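Local coordinates for possible adenyl cyclase-associated protein (Cryptosporidium parvum, PDB 2B0R), which probably binds and sequesters monomeric actin through its C-terminal domain, as expected of a cyclase-associated protein, at residues A[88-99]-A[107-118]. Residues are numbered along the deposited sequence; the frame is centred on the assembly and turned at random.
Sequences EQKVNSIFIENC and NGVISSIEIVNC
With chi1 at 177° the F95 side chain leans away from its own backbone N and brings the CD1–CE1 side of its ring to the neighbouring strand, where E114, extended likewise, runs alongside it. Ring and carboxylate planes stand 73° apart. E114 CB sits in plane at the ring edge, 3.7 Å from F95 CD1, while V116 CG2 reaches F95 CE1 obliquely at 3.6 Å. On the other face I94, I96, I113 and I115 point inward; I96 and I113 run side by side, I96 CD1 lying 4.0 Å from I113 CG2, and V106 and F104 from strand 102-106 of the second sheet pack on I94 and I96. Between the faces the strands 93-97 and 112-116 lie parallel at 7°, hydrogen-bonded from I94 N–S112 O to N98 N–V116 O. Ahead of them the pairing slips by one residue between V91–V109 and I94–I113, and here N92 O takes two donors: S111 N lies 2.9 Å from it almost on the C=O line, and S111 OG stands above the carbonyl plane. At the preceding corner N107 ND2 donates in the carbonyl plane to E88 O at 3.0 Å, with E88 O somewhat out of the amide plane of N107. At the far end C99 N makes a weak bond of 3.3 Å to C118 SG. Two successive coils of the right-handed parallel beta-helix characteristic of the CAP C-terminal domain are thus stacked. Main-chain bonds continue from the strands into the preceding loops, where N107 and S111 side chains supplement them; S111's double grip on N92 O holds the slipped register, while cohesion among the buried isoleucines rests on apolar packing.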
loop_
_atom_site.group_PDB
_atom_site.type_symbol
_atom_site.label_atom_id
_atom_site.label_comp_id
_atom_site.label_asym_id
_atom_site.label_seq_id
_atom_site.Cartn_x
_atom_site.Cartn_y
_atom_site.Cartn_z
ATOM N N GLU A 88 -23.792 15.892 -10.101
ATOM C CA GLU A 88 -25.158 16.025 -9.601
ATOM C C GLU A 88 -25.954 14.739 -9.721
ATOM O O GLU A 88 -26.669 14.359 -8.800
ATOM C CB GLU A 88 -25.875 17.180 -10.276
ATOM C CG GLU A 88 -25.281 18.513 -9.870
ATOM C CD GLU A 88 -26.240 19.718 -9.992
ATOM O OE1 GLU A 88 -27.167 19.716 -10.855
ATOM O OE2 GLU A 88 -26.020 20.673 -9.217
ATOM N N GLN A 89 -25.832 14.069 -10.857
ATOM C CA GLN A 89 -26.616 12.887 -11.089
ATOM C C GLN A 89 -25.945 11.646 -10.533
ATOM O O GLN A 89 -24.706 11.560 -10.434
ATOM C CB GLN A 89 -26.872 12.696 -12.584
ATOM C CG GLN A 89 -27.511 13.880 -13.292
ATOM C CD GLN A 89 -28.802 14.318 -12.665
ATOM O OE1 GLN A 89 -29.676 13.510 -12.385
ATOM N NE2 GLN A 89 -28.929 15.605 -12.440
ATOM N N LYS A 90 -26.784 10.689 -10.151
ATOM C CA LYS A 90 -26.355 9.316 -9.984
ATOM C C LYS A 90 -25.959 8.793 -11.357
ATOM O O LYS A 90 -26.694 8.937 -12.345
ATOM C CB LYS A 90 -27.463 8.460 -9.360
ATOM C CG LYS A 90 -26.988 7.123 -8.831
ATOM C CD LYS A 90 -27.998 6.501 -7.905
ATOM C CE LYS A 90 -27.658 5.061 -7.626
ATOM N NZ LYS A 90 -28.725 4.372 -6.808
ATOM N N VAL A 91 -24.765 8.229 -11.408
ATOM C CA VAL A 91 -24.196 7.685 -12.628
ATOM C C VAL A 91 -23.859 6.225 -12.392
ATOM O O VAL A 91 -23.994 5.708 -11.265
ATOM C CB VAL A 91 -22.910 8.450 -13.010
ATOM C CG1 VAL A 91 -23.255 9.828 -13.518
ATOM C CG2 VAL A 91 -22.005 8.583 -11.799
ATOM N N ASN A 92 -23.382 5.558 -13.435
ATOM C CA ASN A 92 -23.004 4.163 -13.287
ATOM C C ASN A 92 -21.904 3.940 -12.263
ATOM O O ASN A 92 -22.028 3.106 -11.349
ATOM C CB ASN A 92 -22.559 3.563 -14.617
ATOM C CG ASN A 92 -22.425 2.073 -14.534
ATOM O OD1 ASN A 92 -21.334 1.553 -14.477
ATOM N ND2 ASN A 92 -23.538 1.391 -14.450
ATOM N N SER A 93 -20.825 4.686 -12.447
ATOM C CA SER A 93 -19.611 4.523 -11.690
ATOM C C SER A 93 -18.760 5.731 -11.973
ATOM O O SER A 93 -19.000 6.465 -12.933
ATOM C CB SER A 93 -18.870 3.255 -12.146
ATOM O OG SER A 93 -18.453 3.372 -13.503
ATOM N N ILE A 94 -17.749 5.934 -11.164
ATOM C CA ILE A 94 -16.876 7.055 -11.358
ATOM C C ILE A 94 -15.438 6.565 -11.218
ATOM O O ILE A 94 -15.129 5.792 -10.308
ATOM C CB ILE A 94 -17.133 8.160 -10.281
ATOM C CG1 ILE A 94 -18.578 8.673 -10.343
ATOM C CG2 ILE A 94 -16.100 9.299 -10.421
ATOM C CD1 ILE A 94 -18.940 9.696 -9.225
ATOM N N PHE A 95 -14.570 7.036 -12.099
ATOM C CA PHE A 95 -13.155 6.705 -12.057
ATOM C C PHE A 95 -12.356 8.008 -11.801
ATOM O O PHE A 95 -12.519 8.981 -12.543
ATOM C CB PHE A 95 -12.747 5.999 -13.384
ATOM C CG PHE A 95 -11.276 5.661 -13.483
ATOM C CD1 PHE A 95 -10.689 4.735 -12.611
ATOM C CD2 PHE A 95 -10.472 6.255 -14.462
ATOM C CE1 PHE A 95 -9.324 4.410 -12.698
ATOM C CE2 PHE A 95 -9.095 5.926 -14.567
ATOM C CZ PHE A 95 -8.528 5.002 -13.678
ATOM N N ILE A 96 -11.528 8.035 -10.746
ATOM C CA ILE A 96 -10.734 9.233 -10.405
ATOM C C ILE A 96 -9.260 8.892 -10.372
ATOM O O ILE A 96 -8.819 8.068 -9.573
ATOM C CB ILE A 96 -11.124 9.826 -9.054
ATOM C CG1 ILE A 96 -12.600 10.252 -9.042
ATOM C CG2 ILE A 96 -10.256 11.006 -8.733
ATOM C CD1 ILE A 96 -13.183 10.373 -7.623
ATOM N N GLU A 97 -8.489 9.512 -11.260
ATOM C CA GLU A 97 -7.051 9.239 -11.328
ATOM C C GLU A 97 -6.171 10.480 -11.296
ATOM O O GLU A 97 -6.488 11.520 -11.924
ATOM C CB GLU A 97 -6.682 8.420 -12.550
ATOM C CG GLU A 97 -5.242 7.965 -12.438
ATOM C CD GLU A 97 -4.722 7.228 -13.633
ATOM O OE1 GLU A 97 -5.446 7.088 -14.651
ATOM O OE2 GLU A 97 -3.554 6.784 -13.544
ATOM N N ASN A 98 -5.065 10.356 -10.553
ATOM C CA ASN A 98 -4.014 11.350 -10.555
ATOM C C ASN A 98 -4.566 12.722 -10.167
ATOM O O ASN A 98 -4.469 13.687 -10.922
ATOM C CB ASN A 98 -3.337 11.380 -11.944
ATOM C CG ASN A 98 -2.078 12.227 -11.959
ATOM O OD1 ASN A 98 -1.532 12.553 -10.907
ATOM N ND2 ASN A 98 -1.623 12.606 -13.159
ATOM N N CYS A 99 -5.177 12.803 -9.002
ATOM C CA CYS A 99 -5.718 14.058 -8.564
ATOM C C CYS A 99 -5.130 14.394 -7.210
ATOM O O CYS A 99 -4.826 13.483 -6.417
ATOM C CB CYS A 99 -7.248 14.001 -8.538
ATOM S SG CYS A 99 -7.968 13.914 -10.194
ATOM N N ASN A 107 -23.461 12.445 -6.021
ATOM C CA ASN A 107 -24.754 11.900 -5.664
ATOM C C ASN A 107 -24.588 10.429 -5.192
ATOM O O ASN A 107 -24.495 10.140 -3.981
ATOM C CB ASN A 107 -25.678 12.004 -6.860
ATOM C CG ASN A 107 -27.086 11.604 -6.541
ATOM O OD1 ASN A 107 -27.351 10.909 -5.567
ATOM N ND2 ASN A 107 -28.001 12.018 -7.376
ATOM N N GLY A 108 -24.552 9.518 -6.149
ATOM C CA GLY A 108 -24.161 8.164 -5.871
ATOM C C GLY A 108 -23.794 7.436 -7.135
ATOM O O GLY A 108 -23.768 8.023 -8.215
ATOM N N VAL A 109 -23.516 6.140 -7.003
ATOM C CA VAL A 109 -23.237 5.287 -8.178
ATOM C C VAL A 109 -23.974 3.939 -8.148
ATOM O O VAL A 109 -24.322 3.426 -7.107
ATOM C CB VAL A 109 -21.714 5.065 -8.366
ATOM C CG1 VAL A 109 -21.017 6.400 -8.573
ATOM C CG2 VAL A 109 -21.125 4.401 -7.174
ATOM N N ILE A 110 -24.230 3.384 -9.314
ATOM C CA ILE A 110 -24.779 2.061 -9.427
ATOM C C ILE A 110 -23.763 1.056 -8.873
ATOM O O ILE A 110 -24.098 0.179 -8.063
ATOM C CB ILE A 110 -25.159 1.740 -10.915
ATOM C CG1 ILE A 110 -26.364 2.596 -11.366
ATOM C CG2 ILE A 110 -25.432 0.204 -11.126
ATOM C CD1 ILE A 110 -27.674 2.248 -10.629
ATOM N N SER A 111 -22.510 1.185 -9.272
ATOM C CA SER A 111 -21.552 0.184 -8.811
ATOM C C SER A 111 -20.465 0.788 -7.947
ATOM O O SER A 111 -20.545 0.719 -6.707
ATOM C CB SER A 111 -20.997 -0.644 -9.976
ATOM O OG SER A 111 -20.638 0.216 -11.029
ATOM N N SER A 112 -19.465 1.412 -8.556
ATOM C CA SER A 112 -18.328 1.787 -7.750
ATOM C C SER A 112 -17.670 3.137 -8.069
ATOM O O SER A 112 -17.861 3.699 -9.141
ATOM C CB SER A 112 -17.293 0.669 -7.830
ATOM O OG SER A 112 -16.650 0.746 -9.078
ATOM N N ILE A 113 -16.895 3.645 -7.114
ATOM C CA ILE A 113 -15.972 4.728 -7.408
ATOM C C ILE A 113 -14.576 4.200 -7.240
ATOM O O ILE A 113 -14.237 3.570 -6.233
ATOM C CB ILE A 113 -16.182 5.958 -6.491
ATOM C CG1 ILE A 113 -17.575 6.558 -6.735
ATOM C CG2 ILE A 113 -15.038 7.006 -6.712
ATOM C CD1 ILE A 113 -18.060 7.372 -5.622
ATOM N N GLU A 114 -13.769 4.465 -8.232
ATOM C CA GLU A 114 -12.452 3.943 -8.297
ATOM C C GLU A 114 -11.488 5.101 -8.144
ATOM O O GLU A 114 -11.525 6.088 -8.930
ATOM C CB GLU A 114 -12.278 3.296 -9.654
ATOM C CG GLU A 114 -11.196 2.251 -9.758
ATOM C CD GLU A 114 -11.349 1.431 -11.047
ATOM O OE1 GLU A 114 -10.308 1.078 -11.655
ATOM O OE2 GLU A 114 -12.520 1.159 -11.457
ATOM N N ILE A 115 -10.631 5.003 -7.133
ATOM C CA ILE A 115 -9.635 6.049 -6.897
ATOM C C ILE A 115 -8.228 5.467 -7.095
ATOM O O ILE A 115 -7.846 4.511 -6.439
ATOM C CB ILE A 115 -9.867 6.774 -5.517
ATOM C CG1 ILE A 115 -11.345 7.196 -5.407
ATOM C CG2 ILE A 115 -8.951 7.967 -5.392
ATOM C CD1 ILE A 115 -11.720 8.022 -4.218
ATOM N N VAL A 116 -7.494 6.015 -8.040
ATOM C CA VAL A 116 -6.157 5.496 -8.363
ATOM C C VAL A 116 -5.099 6.593 -8.417
ATOM O O VAL A 116 -5.275 7.623 -9.105
ATOM C CB VAL A 116 -6.117 4.788 -9.739
ATOM C CG1 VAL A 116 -4.781 4.053 -9.904
ATOM C CG2 VAL A 116 -7.245 3.833 -9.870
ATOM N N ASN A 117 -3.987 6.356 -7.726
ATOM C CA ASN A 117 -2.852 7.287 -7.748
ATOM C C ASN A 117 -3.300 8.703 -7.383
ATOM O O ASN A 117 -3.049 9.665 -8.142
ATOM C CB ASN A 117 -2.185 7.287 -9.133
ATOM C CG ASN A 117 -0.752 7.750 -9.085
ATOM O OD1 ASN A 117 -0.417 8.849 -9.553
ATOM N ND2 ASN A 117 0.120 6.912 -8.519
ATOM N N CYS A 118 -3.988 8.840 -6.246
ATOM C CA CYS A 118 -4.412 10.151 -5.828
ATOM C C CYS A 118 -3.834 10.523 -4.478
ATOM O O CYS A 118 -3.545 9.652 -3.664
ATOM C CB CYS A 118 -5.933 10.226 -5.780
ATOM S SG CYS A 118 -6.657 10.295 -7.362
#